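Endo-pectate lyase (Erwinia chrysanthemi, PDB 3B4N) probably cleaves polygalacturonate and methylated pectins from within the chain by calcium-dependent elimination, as a secreted pectate lyase of polysaccharide lyase family 3. Local coordinates at residues Ile277-Tyr287 with Pro306-Val316; Val290-Tyr301 with Asn333-Leu344. All blocks are in the same frame, centred on the assembly; numbering follows the deposited sequence.

Contact 1. Residues Ile277-Tyr287 with Pro306-Val316; sequences IDSIAGVNRNY and PPVCEEFKGVV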
loop_
_atom_site.group_PDB
_atom_site.type_symbol
_atom_site.label_atom_id
_atom_site.label_comp_id
_atom_site.label_asym_id
_atom_site.label_seq_id
_atom_site.Cartn_x
_atom_site.Cartn_y
_atom_site.Cartn_z
ATOM N N ILE A 277 -3.574 8.211 -11.155
ATOM C CA ILE A 277 -4.028 8.656 -9.848
ATOM C C ILE A 277 -4.368 10.136 -9.959
ATOM O O ILE A 277 -3.733 10.867 -10.713
ATOM C CB ILE A 277 -2.928 8.397 -8.789
ATOM C CG1 ILE A 277 -3.508 8.574 -7.385
ATOM C CG2 ILE A 277 -1.731 9.299 -9.030
ATOM C CD1 ILE A 277 -2.702 7.873 -6.322
ATOM N N ASP A 278 -5.388 10.579 -9.232
ATOM C CA ASP A 278 -5.775 11.981 -9.308
ATOM C C ASP A 278 -4.820 12.922 -8.585
ATOM O O ASP A 278 -4.546 14.019 -9.072
ATOM C CB ASP A 278 -7.205 12.161 -8.796
ATOM C CG ASP A 278 -8.221 11.427 -9.648
ATOM O OD1 ASP A 278 -8.099 11.462 -10.890
ATOM O OD2 ASP A 278 -9.151 10.817 -9.085
ATOM N N SER A 279 -4.323 12.494 -7.426
ATOM C CA SER A 279 -3.370 13.264 -6.632
ATOM C C SER A 279 -2.760 12.305 -5.625
ATOM O O SER A 279 -3.262 11.199 -5.440
ATOM C CB SER A 279 -4.049 14.431 -5.905
ATOM O OG SER A 279 -5.053 13.980 -5.023
ATOM N N ILE A 280 -1.681 12.712 -4.973
ATOM C CA ILE A 280 -1.038 11.828 -4.019
ATOM C C ILE A 280 -1.479 12.043 -2.570
ATOM O O ILE A 280 -2.004 11.121 -1.941
ATOM C CB ILE A 280 0.508 11.950 -4.125
ATOM C CG1 ILE A 280 0.963 11.579 -5.540
ATOM C CG2 ILE A 280 1.182 11.037 -3.109
ATOM C CD1 ILE A 280 0.650 10.148 -5.942
ATOM N N ALA A 281 -1.307 13.259 -2.061
ATOM C CA ALA A 281 -1.630 13.561 -0.672
ATOM C C ALA A 281 -2.428 14.835 -0.493
ATOM O O ALA A 281 -2.242 15.800 -1.228
ATOM C CB ALA A 281 -0.343 13.669 0.123
ATOM N N GLY A 282 -3.298 14.823 0.512
ATOM C CA GLY A 282 -4.109 15.983 0.837
ATOM C C GLY A 282 -3.955 16.314 2.313
ATOM O O GLY A 282 -4.372 15.534 3.178
ATOM N N VAL A 283 -3.356 17.465 2.598
ATOM C CA VAL A 283 -3.130 17.911 3.971
ATOM C C VAL A 283 -4.042 19.073 4.335
ATOM O O VAL A 283 -4.357 19.912 3.490
ATOM C CB VAL A 283 -1.653 18.379 4.195
ATOM C CG1 VAL A 283 -0.700 17.203 4.038
ATOM C CG2 VAL A 283 -1.287 19.492 3.222
ATOM N N ASN A 284 -4.487 19.101 5.588
ATOM C CA ASN A 284 -5.305 20.222 6.064
ATOM C C ASN A 284 -4.264 21.146 6.685
ATOM O O ASN A 284 -3.831 20.937 7.824
ATOM C CB ASN A 284 -6.294 19.767 7.137
ATOM C CG ASN A 284 -7.294 18.779 6.618
ATOM O OD1 ASN A 284 -7.805 18.920 5.505
ATOM N ND2 ASN A 284 -7.595 17.769 7.426
ATOM N N ARG A 285 -3.843 22.171 5.952
ATOM C CA ARG A 285 -2.806 23.031 6.499
ATOM C C ARG A 285 -3.221 23.814 7.734
ATOM O O ARG A 285 -2.377 24.139 8.565
ATOM C CB ARG A 285 -2.255 23.966 5.425
ATOM C CG ARG A 285 -3.157 25.099 5.026
ATOM C CD ARG A 285 -2.490 25.877 3.909
ATOM N NE ARG A 285 -3.190 27.119 3.618
ATOM C CZ ARG A 285 -3.119 27.761 2.455
ATOM N NH1 ARG A 285 -2.378 27.275 1.464
ATOM N NH2 ARG A 285 -3.802 28.889 2.283
ATOM N N ASN A 286 -4.512 24.104 7.872
ATOM C CA ASN A 286 -4.975 24.842 9.044
ATOM C C ASN A 286 -4.898 24.017 10.331
ATOM O O ASN A 286 -4.946 24.573 11.429
ATOM C CB ASN A 286 -6.409 25.344 8.824
ATOM C CG ASN A 286 -7.389 24.216 8.576
ATOM O OD1 ASN A 286 -7.163 23.360 7.721
ATOM N ND2 ASN A 286 -8.488 24.209 9.325
ATOM N N TYR A 287 -4.765 22.700 10.197
ATOM C CA TYR A 287 -4.672 21.826 11.359
ATOM C C TYR A 287 -3.234 21.377 11.620
ATOM O O TYR A 287 -2.988 20.541 12.488
ATOM C CB TYR A 287 -5.575 20.606 11.183
ATOM C CG TYR A 287 -7.066 20.895 11.272
ATOM C CD1 TYR A 287 -7.979 20.110 10.573
ATOM C CD2 TYR A 287 -7.562 21.916 12.088
ATOM C CE1 TYR A 287 -9.347 20.318 10.681
ATOM C CE2 TYR A 287 -8.940 22.139 12.202
ATOM C CZ TYR A 287 -9.821 21.334 11.500
ATOM O OH TYR A 287 -11.181 21.510 11.624
ATOM N N PRO A 306 0.346 13.586 -12.072
ATOM C CA PRO A 306 -0.670 14.216 -11.227
ATOM C C PRO A 306 -0.073 15.135 -10.174
ATOM O O PRO A 306 1.125 15.106 -9.921
ATOM C CB PRO A 306 -1.326 13.016 -10.569
ATOM C CG PRO A 306 -0.117 12.169 -10.251
ATOM C CD PRO A 306 0.733 12.271 -11.528
ATOM N N PRO A 307 -0.906 15.999 -9.573
ATOM C CA PRO A 307 -0.386 16.883 -8.530
ATOM C C PRO A 307 -0.006 15.938 -7.385
ATOM O O PRO A 307 -0.671 14.918 -7.171
ATOM C CB PRO A 307 -1.581 17.783 -8.200
ATOM C CG PRO A 307 -2.768 17.012 -8.662
ATOM C CD PRO A 307 -2.301 16.326 -9.912
ATOM N N VAL A 308 1.062 16.250 -6.666
ATOM C CA VAL A 308 1.502 15.373 -5.587
ATOM C C VAL A 308 0.895 15.785 -4.249
ATOM O O VAL A 308 -0.046 15.145 -3.777
ATOM C CB VAL A 308 3.049 15.327 -5.553
ATOM C CG1 VAL A 308 3.544 14.458 -4.407
ATOM C CG2 VAL A 308 3.550 14.767 -6.886
ATOM N N CYS A 309 1.387 16.859 -3.651
ATOM C CA CYS A 309 0.846 17.302 -2.367
ATOM C C CYS A 309 -0.062 18.500 -2.565
ATOM O O CYS A 309 0.333 19.493 -3.169
ATOM C CB CYS A 309 1.986 17.673 -1.422
ATOM S SG CYS A 309 1.528 18.037 0.308
ATOM N N GLU A 310 -1.288 18.403 -2.069
ATOM C CA GLU A 310 -2.232 19.505 -2.185
ATOM C C GLU A 310 -2.647 19.950 -0.799
ATOM O O GLU A 310 -2.848 19.121 0.097
ATOM C CB GLU A 310 -3.466 19.086 -2.990
ATOM C CG GLU A 310 -3.148 18.720 -4.438
ATOM C CD GLU A 310 -4.372 18.333 -5.234
ATOM O OE1 GLU A 310 -5.190 17.541 -4.728
ATOM O OE2 GLU A 310 -4.514 18.823 -6.375
ATOM N N GLU A 311 -2.752 21.263 -0.623
ATOM C CA GLU A 311 -3.155 21.846 0.654
ATOM C C GLU A 311 -4.638 22.177 0.636
ATOM O O GLU A 311 -5.169 22.642 -0.378
ATOM C CB GLU A 311 -2.328 23.100 0.949
ATOM C CG GLU A 311 -0.891 22.753 1.318
ATOM C CD GLU A 311 -0.005 23.950 1.596
ATOM O OE1 GLU A 311 1.153 23.724 2.004
ATOM O OE2 GLU A 311 -0.441 25.106 1.409
ATOM N N PHE A 312 -5.295 21.898 1.761
ATOM C CA PHE A 312 -6.729 22.126 1.943
ATOM C C PHE A 312 -6.976 22.772 3.288
ATOM O O PHE A 312 -6.084 22.851 4.130
ATOM C CB PHE A 312 -7.487 20.800 2.001
ATOM C CG PHE A 312 -7.465 20.007 0.739
ATOM C CD1 PHE A 312 -8.531 20.068 -0.151
ATOM C CD2 PHE A 312 -6.399 19.157 0.461
ATOM C CE1 PHE A 312 -8.546 19.293 -1.300
ATOM C CE2 PHE A 312 -6.399 18.375 -0.686
ATOM C CZ PHE A 312 -7.473 18.440 -1.572
ATOM N N LYS A 313 -8.219 23.204 3.483
ATOM C CA LYS A 313 -8.646 23.747 4.758
ATOM C C LYS A 313 -9.573 22.663 5.292
ATOM O O LYS A 313 -10.545 22.302 4.631
ATOM C CB LYS A 313 -9.451 25.038 4.595
ATOM C CG LYS A 313 -9.847 25.658 5.941
ATOM C CD LYS A 313 -10.862 26.787 5.780
ATOM C CE LYS A 313 -12.228 26.247 5.408
ATOM N NZ LYS A 313 -13.254 27.332 5.313
ATOM N N GLY A 314 -9.251 22.114 6.458
ATOM C CA GLY A 314 -10.096 21.092 7.049
ATOM C C GLY A 314 -11.137 21.734 7.952
ATOM O O GLY A 314 -10.941 22.852 8.425
ATOM N N VAL A 315 -12.242 21.034 8.183
ATOM C CA VAL A 315 -13.302 21.546 9.044
ATOM C C VAL A 315 -13.903 20.444 9.897
ATOM O O VAL A 315 -13.735 19.258 9.616
ATOM C CB VAL A 315 -14.471 22.173 8.232
ATOM C CG1 VAL A 315 -13.970 23.314 7.373
ATOM C CG2 VAL A 315 -15.144 21.110 7.377
ATOM N N VAL A 316 -14.596 20.849 10.955
ATOM C CA VAL A 316 -15.288 19.903 11.819
ATOM C C VAL A 316 -16.637 19.717 11.125
ATOM O O VAL A 316 -17.221 20.694 10.651
ATOM C CB VAL A 316 -15.496 20.491 13.227
ATOM C CG1 VAL A 316 -16.385 19.570 14.049
ATOM C CG2 VAL A 316 -14.146 20.673 13.919
HETATM O O HOH W 1 -4.678 15.712 -2.816
HETATM O O HOH W 2 -9.986 19.499 3.942
#
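Ala-281 to Asn-284 pair in parallel with Cys-309 to Phe-312, the short strand axes 4.7 Å apart at closest and 32° from parallel, and the run of backbone hydrogen bonds begins with Ala-281 N donating to Val-308 O and ends with Arg-285 N donating to Phe-312 O. On the face carrying Val-283 and Glu-311, the extended glutamate sends OE2 to Arg-285 NH1 in a salt bridge of 2.9 Å. The donor meets OE2 nearly along its C-O axis and the oxygen lies in the guanidinium plane, with the carboxylate turned 86° to it, so a single oxygen is engaged; OE1 is taken by Thr-331. Tyr-325 adds a cation-pi contact to the same arginine. Such pairing of successive coils is the building principle of the right-handed parallel beta helix, and here it joins two neighbouring strands of one of its faces; Ile-280 and Val-283 pack inward against strand 290-298. The other face carries Phe-312, whose CE2 lies 3.6 Å from Gly-282 CA. Beside it a water bridges Glu-310 OE1 (2.7 Å) and Ser-279 OG (2.8 Å). Past the strands, the amide of Asn-286 reads the backbone of Gly-314 twice: Gly-314 N gives a hydrogen bond of 2.7 Å to OD1, while ND2 donates to Gly-314 O at 2.9 Å. Its chi1 of 60° sets CG between backbone N and carbonyl carbon, turning the amide to the glycine. Tyr-287 reaches further along, its OH 3.3 Å from Val-315 CA.

Contact 2. Residues Val290-Tyr301 with Asn333-Leu344; sequences VATISGLKIKNY and NCKVSRSGVSKL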
loop_
_atom_site.group_PDB
_atom_site.type_symbol
_atom_site.label_atom_id
_atom_site.label_comp_id
_atom_site.label_asym_id
_atom_site.label_seq_id
_atom_site.Cartn_x
_atom_site.Cartn_y
_atom_site.Cartn_z
ATOM N N VAL A 290 1.358 17.657 8.011
ATOM C CA VAL A 290 2.562 17.754 7.197
ATOM C C VAL A 290 2.810 16.449 6.465
ATOM O O VAL A 290 2.848 15.385 7.089
ATOM C CB VAL A 290 3.817 18.058 8.027
ATOM C CG1 VAL A 290 5.018 18.229 7.077
ATOM C CG2 VAL A 290 3.612 19.324 8.855
ATOM N N ALA A 291 2.950 16.530 5.146
ATOM C CA ALA A 291 3.243 15.358 4.323
ATOM C C ALA A 291 4.704 15.468 3.917
ATOM O O ALA A 291 5.105 16.450 3.311
ATOM C CB ALA A 291 2.368 15.338 3.087
ATOM N N THR A 292 5.497 14.460 4.267
ATOM C CA THR A 292 6.920 14.429 3.936
ATOM C C THR A 292 7.060 13.291 2.933
ATOM O O THR A 292 6.900 12.127 3.290
ATOM C CB THR A 292 7.742 14.185 5.210
ATOM O OG1 THR A 292 7.509 15.271 6.122
ATOM C CG2 THR A 292 9.227 14.108 4.897
ATOM N N ILE A 293 7.373 13.643 1.688
ATOM C CA ILE A 293 7.431 12.685 0.583
ATOM C C ILE A 293 8.711 12.657 -0.250
ATOM O O ILE A 293 9.208 13.702 -0.672
ATOM C CB ILE A 293 6.271 12.977 -0.409
ATOM C CG1 ILE A 293 4.931 12.893 0.313
ATOM C CG2 ILE A 293 6.308 12.017 -1.590
ATOM C CD1 ILE A 293 3.765 13.379 -0.527
ATOM N N SER A 294 9.206 11.448 -0.511
ATOM C CA SER A 294 10.378 11.219 -1.352
ATOM C C SER A 294 10.347 9.751 -1.770
ATOM O O SER A 294 9.597 8.952 -1.198
ATOM C CB SER A 294 11.681 11.543 -0.602
ATOM O OG SER A 294 11.878 10.712 0.529
ATOM N N GLY A 295 11.144 9.403 -2.775
ATOM C CA GLY A 295 11.173 8.031 -3.247
ATOM C C GLY A 295 9.893 7.617 -3.947
ATOM O O GLY A 295 9.583 6.426 -4.016
ATOM N N LEU A 296 9.159 8.592 -4.473
ATOM C CA LEU A 296 7.897 8.326 -5.156
ATOM C C LEU A 296 8.082 8.241 -6.663
ATOM O O LEU A 296 8.599 9.165 -7.284
ATOM C CB LEU A 296 6.885 9.423 -4.823
ATOM C CG LEU A 296 5.509 9.343 -5.488
ATOM C CD1 LEU A 296 4.767 8.090 -5.050
ATOM C CD2 LEU A 296 4.715 10.577 -5.091
ATOM N N LYS A 297 7.665 7.124 -7.244
ATOM C CA LYS A 297 7.782 6.908 -8.683
ATOM C C LYS A 297 6.384 6.826 -9.268
ATOM O O LYS A 297 5.524 6.117 -8.753
ATOM C CB LYS A 297 8.556 5.617 -8.964
ATOM C CG LYS A 297 9.984 5.647 -8.437
ATOM C CD LYS A 297 10.715 4.346 -8.709
ATOM C CE LYS A 297 12.122 4.393 -8.135
ATOM N NZ LYS A 297 12.844 3.103 -8.317
ATOM N N ILE A 298 6.144 7.566 -10.341
ATOM C CA ILE A 298 4.827 7.579 -10.948
ATOM C C ILE A 298 4.905 7.361 -12.454
ATOM O O ILE A 298 5.684 8.012 -13.151
ATOM C CB ILE A 298 4.112 8.922 -10.654
ATOM C CG1 ILE A 298 3.923 9.083 -9.135
ATOM C CG2 ILE A 298 2.764 8.960 -11.375
ATOM C CD1 ILE A 298 3.417 10.457 -8.705
ATOM N N LYS A 299 4.093 6.436 -12.947
ATOM C CA LYS A 299 4.067 6.135 -14.375
ATOM C C LYS A 299 3.828 7.409 -15.187
ATOM O O LYS A 299 2.875 8.151 -14.936
ATOM C CB LYS A 299 2.966 5.114 -14.663
ATOM C CG LYS A 299 2.727 4.832 -16.138
ATOM C CD LYS A 299 1.585 3.846 -16.305
ATOM C CE LYS A 299 1.227 3.649 -17.768
ATOM N NZ LYS A 299 0.032 2.774 -17.916
ATOM N N ASN A 300 4.713 7.649 -16.152
ATOM C CA ASN A 300 4.642 8.816 -17.031
ATOM C C ASN A 300 4.445 10.139 -16.301
ATOM O O ASN A 300 3.740 11.030 -16.778
ATOM C CB ASN A 300 3.537 8.627 -18.073
ATOM C CG ASN A 300 3.832 7.484 -19.028
ATOM O OD1 ASN A 300 4.947 7.364 -19.543
ATOM N ND2 ASN A 300 2.836 6.642 -19.273
ATOM N N TYR A 301 5.099 10.274 -15.155
ATOM C CA TYR A 301 4.992 11.490 -14.366
ATOM C C TYR A 301 5.387 12.756 -15.113
ATOM O O TYR A 301 6.409 12.797 -15.793
ATOM C CB TYR A 301 5.866 11.400 -13.121
ATOM C CG TYR A 301 5.801 12.654 -12.287
ATOM C CD1 TYR A 301 4.630 13.003 -11.614
ATOM C CD2 TYR A 301 6.882 13.531 -12.228
ATOM C CE1 TYR A 301 4.534 14.192 -10.910
ATOM C CE2 TYR A 301 6.798 14.725 -11.527
ATOM C CZ TYR A 301 5.619 15.052 -10.872
ATOM O OH TYR A 301 5.529 16.246 -10.204
ATOM N N ASN A 333 3.633 22.645 5.137
ATOM C CA ASN A 333 2.763 21.484 5.186
ATOM C C ASN A 333 2.977 20.449 4.095
ATOM O O ASN A 333 2.566 19.302 4.238
ATOM C CB ASN A 333 1.318 21.975 5.211
ATOM C CG ASN A 333 1.097 22.979 6.318
ATOM O OD1 ASN A 333 1.168 24.192 6.104
ATOM N ND2 ASN A 333 0.872 22.477 7.523
ATOM N N CYS A 334 3.624 20.854 3.010
ATOM C CA CYS A 334 3.929 19.941 1.919
ATOM C C CYS A 334 5.444 19.853 1.797
ATOM O O CYS A 334 6.074 20.587 1.025
ATOM C CB CYS A 334 3.327 20.432 0.608
ATOM S SG CYS A 334 1.553 20.080 0.403
ATOM N N LYS A 335 6.025 18.961 2.590
ATOM C CA LYS A 335 7.461 18.758 2.600
ATOM C C LYS A 335 7.838 17.769 1.510
ATOM O O LYS A 335 8.243 16.634 1.776
ATOM C CB LYS A 335 7.918 18.251 3.970
ATOM C CG LYS A 335 7.893 19.303 5.078
ATOM C CD LYS A 335 9.017 20.312 4.901
ATOM C CE LYS A 335 9.059 21.316 6.046
ATOM N NZ LYS A 335 10.166 22.300 5.862
ATOM N N VAL A 336 7.663 18.208 0.275
ATOM C CA VAL A 336 8.009 17.416 -0.886
ATOM C C VAL A 336 8.700 18.359 -1.869
ATOM O O VAL A 336 8.267 19.495 -2.073
ATOM C CB VAL A 336 6.756 16.753 -1.532
ATOM C CG1 VAL A 336 5.774 17.813 -2.001
ATOM C CG2 VAL A 336 7.178 15.869 -2.697
ATOM N N SER A 337 9.805 17.896 -2.438
ATOM C CA SER A 337 10.564 18.683 -3.404
ATOM C C SER A 337 10.457 17.987 -4.755
ATOM O O SER A 337 10.105 16.810 -4.824
ATOM C CB SER A 337 12.039 18.763 -2.990
ATOM O OG SER A 337 12.211 19.280 -1.676
ATOM N N ARG A 338 10.758 18.706 -5.832
ATOM C CA ARG A 338 10.695 18.117 -7.162
ATOM C C ARG A 338 11.549 16.858 -7.261
ATOM O O ARG A 338 11.223 15.941 -8.008
ATOM C CB ARG A 338 11.172 19.116 -8.221
ATOM C CG ARG A 338 10.059 19.815 -8.974
ATOM C CD ARG A 338 9.543 21.015 -8.216
ATOM N NE ARG A 338 8.658 21.833 -9.040
ATOM C CZ ARG A 338 8.260 23.056 -8.709
ATOM N NH1 ARG A 338 7.453 23.732 -9.513
ATOM N NH2 ARG A 338 8.674 23.605 -7.576
ATOM N N SER A 339 12.642 16.823 -6.506
ATOM C CA SER A 339 13.555 15.684 -6.510
ATOM C C SER A 339 12.963 14.463 -5.814
ATOM O O SER A 339 13.523 13.365 -5.881
ATOM C CB SER A 339 14.864 16.062 -5.814
ATOM O OG SER A 339 14.651 16.325 -4.437
ATOM N N GLY A 340 11.835 14.653 -5.140
ATOM C CA GLY A 340 11.220 13.547 -4.429
ATOM C C GLY A 340 10.289 12.693 -5.265
ATOM O O GLY A 340 9.848 11.640 -4.813
ATOM N N VAL A 341 9.988 13.142 -6.478
ATOM C CA VAL A 341 9.085 12.420 -7.362
ATOM C C VAL A 341 9.716 12.275 -8.735
ATOM O O VAL A 341 10.353 13.205 -9.235
ATOM C CB VAL A 341 7.746 13.170 -7.514
ATOM C CG1 VAL A 341 6.742 12.307 -8.267
ATOM C CG2 VAL A 341 7.214 13.553 -6.144
ATOM N N SER A 342 9.542 11.110 -9.347
ATOM C CA SER A 342 10.111 10.872 -10.660
ATOM C C SER A 342 9.267 9.940 -11.509
ATOM O O SER A 342 8.387 9.233 -11.010
ATOM C CB SER A 342 11.523 10.292 -10.529
ATOM O OG SER A 342 11.501 9.007 -9.931
ATOM N N LYS A 343 9.547 9.958 -12.804
ATOM C CA LYS A 343 8.863 9.115 -13.764
ATOM C C LYS A 343 9.333 7.683 -13.531
ATOM O O LYS A 343 10.536 7.423 -13.425
ATOM C CB LYS A 343 9.222 9.563 -15.183
ATOM C CG LYS A 343 8.571 8.759 -16.288
ATOM C CD LYS A 343 9.056 9.249 -17.648
ATOM C CE LYS A 343 8.476 8.413 -18.775
ATOM N NZ LYS A 343 8.975 8.858 -20.104
ATOM N N LEU A 344 8.384 6.761 -13.438
ATOM C CA LEU A 344 8.713 5.362 -13.215
ATOM C C LEU A 344 9.465 4.818 -14.428
ATOM O O LEU A 344 9.194 5.302 -15.547
ATOM C CB LEU A 344 7.428 4.566 -12.986
ATOM C CG LEU A 344 7.538 3.044 -12.899
ATOM C CD1 LEU A 344 8.435 2.656 -11.739
ATOM C CD2 LEU A 344 6.146 2.451 -12.734
ATOM O OXT LEU A 344 10.307 3.915 -14.247
HETATM O O HOH W 3 11.104 15.512 -1.419
HETATM O O HOH W 4 13.110 10.525 -4.421
HETATM O O HOH W 5 11.363 9.320 -7.096
HETATM O O HOH W 6 6.759 5.906 -16.681
#
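Val-341 meets Leu-296, Ile-298 and Tyr-301 with its two branches. Its CB stands 4.1 Å from Leu-296 O, and from there the side chain forks. CG1, anti to the backbone N (chi1 -172°), reaches Ile-298 CD1 at 3.8 Å and sits over the face of the Tyr-301 ring, 3.8 Å from the ring centroid and 5° off the normal, a CH-pi contact centred on the ring. CG2 lies beside Leu-296 CD2, the two side chains pointing the same way. With its CG anti to the backbone N, the Tyr-301 side chain runs at about a right angle to that of Val-341, and Trp-329 touches it from outside the two segments. Around this cluster the backbones pair in parallel: Leu-296 to Ile-298 with Val-341 to Lys-343, and, before the corner at Ser-294 and Gly-295, Ala-291 and Thr-292 with Cys-334 and Lys-335. This is the stacking of successive turns in a right-handed parallel beta helix, and the 333-344 segment, which ends the chain, closes its last turn on strand 290-298. At the corner Ser-294 CA makes a CA-H...O contact with Gly-340 O, which also accepts the hydrogen bond of Leu-296 N, and a water bridges Ile-293 O to Ser-337 N. Ile-293 and Val-336 lie side by side, CB to CG2 3.8 Å. Lys-335, the centre of an inverse gamma turn, has CG anti to its carbonyl carbon, 3.7 Å from Val-290 CG1; the bend at chi2 turns only the chain beyond it. At the far end Ile-298 O takes two N-H groups from opposite faces of its plane, Leu-344 N at 3.0 Å and Tyr-301 N at 3.1 Å; a water then links Asn-300 N to the terminal carboxylate oxygen Leu-344 O.

In the fold
Contacts 1 and 2, with centres about 14 Å apart, show how a beta helix is built from interleaved pairings: their segments alternate along the chain, 277-287, 290-301, 306-316, 333-344, so contact 1 skips over strand 290-298, and contact 2 over strands 309-313 and 323-327, which belong to the other sheet. Contact 1 joins neighbouring strands of the nine-stranded mixed sheet; contact 2 joins strand 290-298 to the strands of the C-terminal segment. The disulfide Cys-309 to Cys-334 ties the two contacts together covalently, and Asn-333 packs on Arg-285 and Glu-311. Both lie toward the C-terminal end of the helix, contact 2 away from the metal sites and the side chain of Asp-278 in contact 1 about 12 Å from the bound calcium.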